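Local coordinates for protein BZZ1 (Saccharomyces cerevisiae, PDB 2A28) that acts in endocytosis and vacuolar trafficking and, with type I myosins, restores actin polarity after salt stress, this chain being its second SH3 domain, at residues M3-Y9 with F48-K54. Numbering follows the deposited sequence.
Sequences MEAIYAY and FPTSYCK
The two ends of the SH3 domain run antiparallel here. Residues 3-9 are extended except at Ile6 (phi/psi -118/-8). Residues 48-54 leave a strand at Pro49, make one 3-10 turn over 50-52 and extend again. Tyr52 N to Pro49 O (3.1 Å) and Cys53 N to Thr50 O (3.0 Å) hold the turn. Ala5 pairs with Cys53 in a single bridge, CA to CA 4.1 Å. Hydrogen bonds run from Glu4 N to Lys54 O (2.8 Å) and Lys54 N to Glu4 O (2.9 Å). The kink at Ile6 brings two donors onto Tyr52 O: Ile6 N (2.8 Å) and Tyr7 N (3.2 Å).

Tyr52 is the most covered residue. With chi1 m, its ring packs on Tyr7 CB (3.9 Å from Tyr52 CD2) and Tyr9 CB (3.7 Å from Tyr52 CD2). The Tyr9 edge meets the Tyr52 face in an offset edge-to-face pair, centroids 5.7 Å apart, planes at 89°. Pro49 CG makes a CH-pi contact, 3.8 Å from the Tyr9 ring centroid. Tyr9 OH hydrogen-bonds to Glu16 and Gln12.

Lys54, the C-terminal residue, has chi1 p and is t thereafter. Lys54 CD lies 4.0 Å from Ile6 CG2; Lys54 NZ makes a long salt bridge to Glu4 OE1 (3.8 Å). Met3 (chi1 m) points toward 48-54. Met3 CE is 3.6 Å from Cys53 CB, and Met3 SD makes a Met-aromatic contact at the Phe48 ring edge, 4.2 Å from Phe48 CE1.

Ala5-Tyr9 is the ALYDY-type motif. Tyr7, Tyr9, Pro49 and Tyr52, with Trp36, correspond to the SH3 surface that probably takes proline-rich ligands. Backbone bonds thus join the termini, Cys53 and Phe48 lie buried, and the tyrosines offer an aromatic face.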
loop_
_atom_site.group_PDB
_atom_site.type_symbol
_atom_site.label_atom_id
_atom_site.label_comp_id
_atom_site.label_asym_id
_atom_site.label_seq_id
_atom_site.Cartn_x
_atom_site.Cartn_y
_atom_site.Cartn_z
ATOM N N MET A 3 -1.067 0.434 -7.965
ATOM C CA MET A 3 0.377 0.463 -7.719
ATOM C C MET A 3 0.900 -0.938 -7.564
ATOM O O MET A 3 0.191 -1.850 -7.169
ATOM C CB MET A 3 0.729 1.240 -6.436
ATOM C CG MET A 3 0.231 2.681 -6.441
ATOM S SD MET A 3 1.118 3.571 -5.140
ATOM C CE MET A 3 2.623 3.875 -6.108
ATOM N N GLU A 4 2.144 -1.154 -7.921
ATOM C CA GLU A 4 2.817 -2.460 -7.785
ATOM C C GLU A 4 3.901 -2.328 -6.721
ATOM O O GLU A 4 4.786 -1.463 -6.849
ATOM C CB GLU A 4 3.427 -2.925 -9.090
ATOM C CG GLU A 4 4.362 -4.101 -8.949
ATOM C CD GLU A 4 4.987 -4.600 -10.229
ATOM O OE1 GLU A 4 4.771 -4.007 -11.301
ATOM O OE2 GLU A 4 5.704 -5.621 -10.152
ATOM N N ALA A 5 3.866 -3.135 -5.708
ATOM C CA ALA A 5 4.847 -3.163 -4.642
ATOM C C ALA A 5 6.184 -3.635 -5.228
ATOM O O ALA A 5 6.261 -4.606 -5.933
ATOM C CB ALA A 5 4.412 -4.059 -3.481
ATOM N N ILE A 6 7.206 -2.889 -4.886
ATOM C CA ILE A 6 8.572 -3.294 -5.269
ATOM C C ILE A 6 9.439 -3.558 -4.043
ATOM O O ILE A 6 10.579 -4.052 -4.275
ATOM C CB ILE A 6 9.210 -2.267 -6.231
ATOM C CG1 ILE A 6 9.154 -0.830 -5.766
ATOM C CG2 ILE A 6 8.543 -2.406 -7.608
ATOM C CD1 ILE A 6 10.065 0.137 -6.547
ATOM N N TYR A 7 9.012 -3.270 -2.846
ATOM C CA TYR A 7 9.691 -3.568 -1.577
ATOM C C TYR A 7 8.630 -4.052 -0.597
ATOM O O TYR A 7 7.444 -3.727 -0.657
ATOM C CB TYR A 7 10.388 -2.309 -1.041
ATOM C CG TYR A 7 11.513 -1.825 -1.950
ATOM C CD1 TYR A 7 12.695 -2.538 -2.166
ATOM C CD2 TYR A 7 11.307 -0.626 -2.600
ATOM C CE1 TYR A 7 13.669 -2.045 -3.015
ATOM C CE2 TYR A 7 12.299 -0.155 -3.443
ATOM C CZ TYR A 7 13.469 -0.840 -3.660
ATOM O OH TYR A 7 14.442 -0.340 -4.494
ATOM N N ALA A 8 9.055 -4.879 0.357
ATOM C CA ALA A 8 8.202 -5.406 1.400
ATOM C C ALA A 8 8.014 -4.362 2.488
ATOM O O ALA A 8 8.923 -3.660 2.871
ATOM C CB ALA A 8 8.820 -6.622 2.076
ATOM N N TYR A 9 6.799 -4.329 3.052
ATOM C CA TYR A 9 6.515 -3.562 4.247
ATOM C C TYR A 9 5.724 -4.435 5.197
ATOM O O TYR A 9 4.757 -5.073 4.753
ATOM C CB TYR A 9 5.751 -2.253 3.918
ATOM C CG TYR A 9 5.447 -1.501 5.171
ATOM C CD1 TYR A 9 6.486 -0.876 5.892
ATOM C CD2 TYR A 9 4.157 -1.384 5.676
ATOM C CE1 TYR A 9 6.239 -0.191 7.040
ATOM C CE2 TYR A 9 3.908 -0.663 6.855
ATOM C CZ TYR A 9 4.956 -0.076 7.500
ATOM O OH TYR A 9 4.763 0.603 8.681
ATOM N N PHE A 48 -0.269 1.846 3.273
ATOM C CA PHE A 48 1.065 1.294 3.000
ATOM C C PHE A 48 1.942 2.419 2.465
ATOM O O PHE A 48 1.443 3.434 1.951
ATOM C CB PHE A 48 1.025 0.144 1.958
ATOM C CG PHE A 48 0.379 0.545 0.673
ATOM C CD1 PHE A 48 1.145 0.964 -0.411
ATOM C CD2 PHE A 48 -0.978 0.527 0.494
ATOM C CE1 PHE A 48 0.587 1.383 -1.577
ATOM C CE2 PHE A 48 -1.569 0.923 -0.654
ATOM C CZ PHE A 48 -0.793 1.322 -1.732
ATOM N N PRO A 49 3.268 2.266 2.543
ATOM C CA PRO A 49 4.128 3.356 2.082
ATOM C C PRO A 49 4.186 3.460 0.568
ATOM O O PRO A 49 4.582 2.534 -0.138
ATOM C CB PRO A 49 5.501 3.040 2.678
ATOM C CG PRO A 49 5.273 1.967 3.696
ATOM C CD PRO A 49 4.034 1.238 3.246
ATOM N N THR A 50 3.850 4.631 0.044
ATOM C CA THR A 50 3.815 4.873 -1.379
ATOM C C THR A 50 5.126 4.558 -2.065
ATOM O O THR A 50 5.180 4.011 -3.163
ATOM C CB THR A 50 3.469 6.364 -1.617
ATOM O OG1 THR A 50 2.326 6.631 -0.813
ATOM C CG2 THR A 50 3.208 6.716 -3.052
ATOM N N SER A 51 6.225 4.952 -1.437
ATOM C CA SER A 51 7.559 4.858 -1.962
ATOM C C SER A 51 8.088 3.423 -2.019
ATOM O O SER A 51 9.125 3.169 -2.601
ATOM C CB SER A 51 8.511 5.718 -1.117
ATOM O OG SER A 51 8.658 5.177 0.230
ATOM N N TYR A 52 7.335 2.482 -1.456
ATOM C CA TYR A 52 7.622 1.056 -1.638
ATOM C C TYR A 52 6.975 0.479 -2.885
ATOM O O TYR A 52 7.118 -0.743 -3.091
ATOM C CB TYR A 52 7.201 0.288 -0.391
ATOM C CG TYR A 52 8.008 0.462 0.860
ATOM C CD1 TYR A 52 8.469 1.716 1.276
ATOM C CD2 TYR A 52 8.265 -0.597 1.689
ATOM C CE1 TYR A 52 9.208 1.850 2.464
ATOM C CE2 TYR A 52 8.971 -0.489 2.843
ATOM C CZ TYR A 52 9.454 0.762 3.231
ATOM O OH TYR A 52 10.148 0.910 4.410
ATOM N N CYS A 53 6.335 1.266 -3.683
ATOM C CA CYS A 53 5.636 0.864 -4.851
ATOM C C CYS A 53 5.985 1.718 -6.057
ATOM O O CYS A 53 6.571 2.787 -5.872
ATOM C CB CYS A 53 4.112 0.950 -4.671
ATOM S SG CYS A 53 3.502 0.044 -3.251
ATOM N N LYS A 54 5.477 1.285 -7.183
ATOM C CA LYS A 54 5.528 2.014 -8.441
ATOM C C LYS A 54 4.185 2.025 -9.128
ATOM O O LYS A 54 3.271 1.224 -8.889
ATOM C CB LYS A 54 6.679 1.413 -9.230
ATOM C CG LYS A 54 6.417 0.089 -9.888
ATOM C CD LYS A 54 7.408 -0.446 -10.866
ATOM C CE LYS A 54 7.062 -1.797 -11.466
ATOM N NZ LYS A 54 8.155 -2.489 -12.184
ATOM O OXT LYS A 54 3.994 3.037 -9.865
#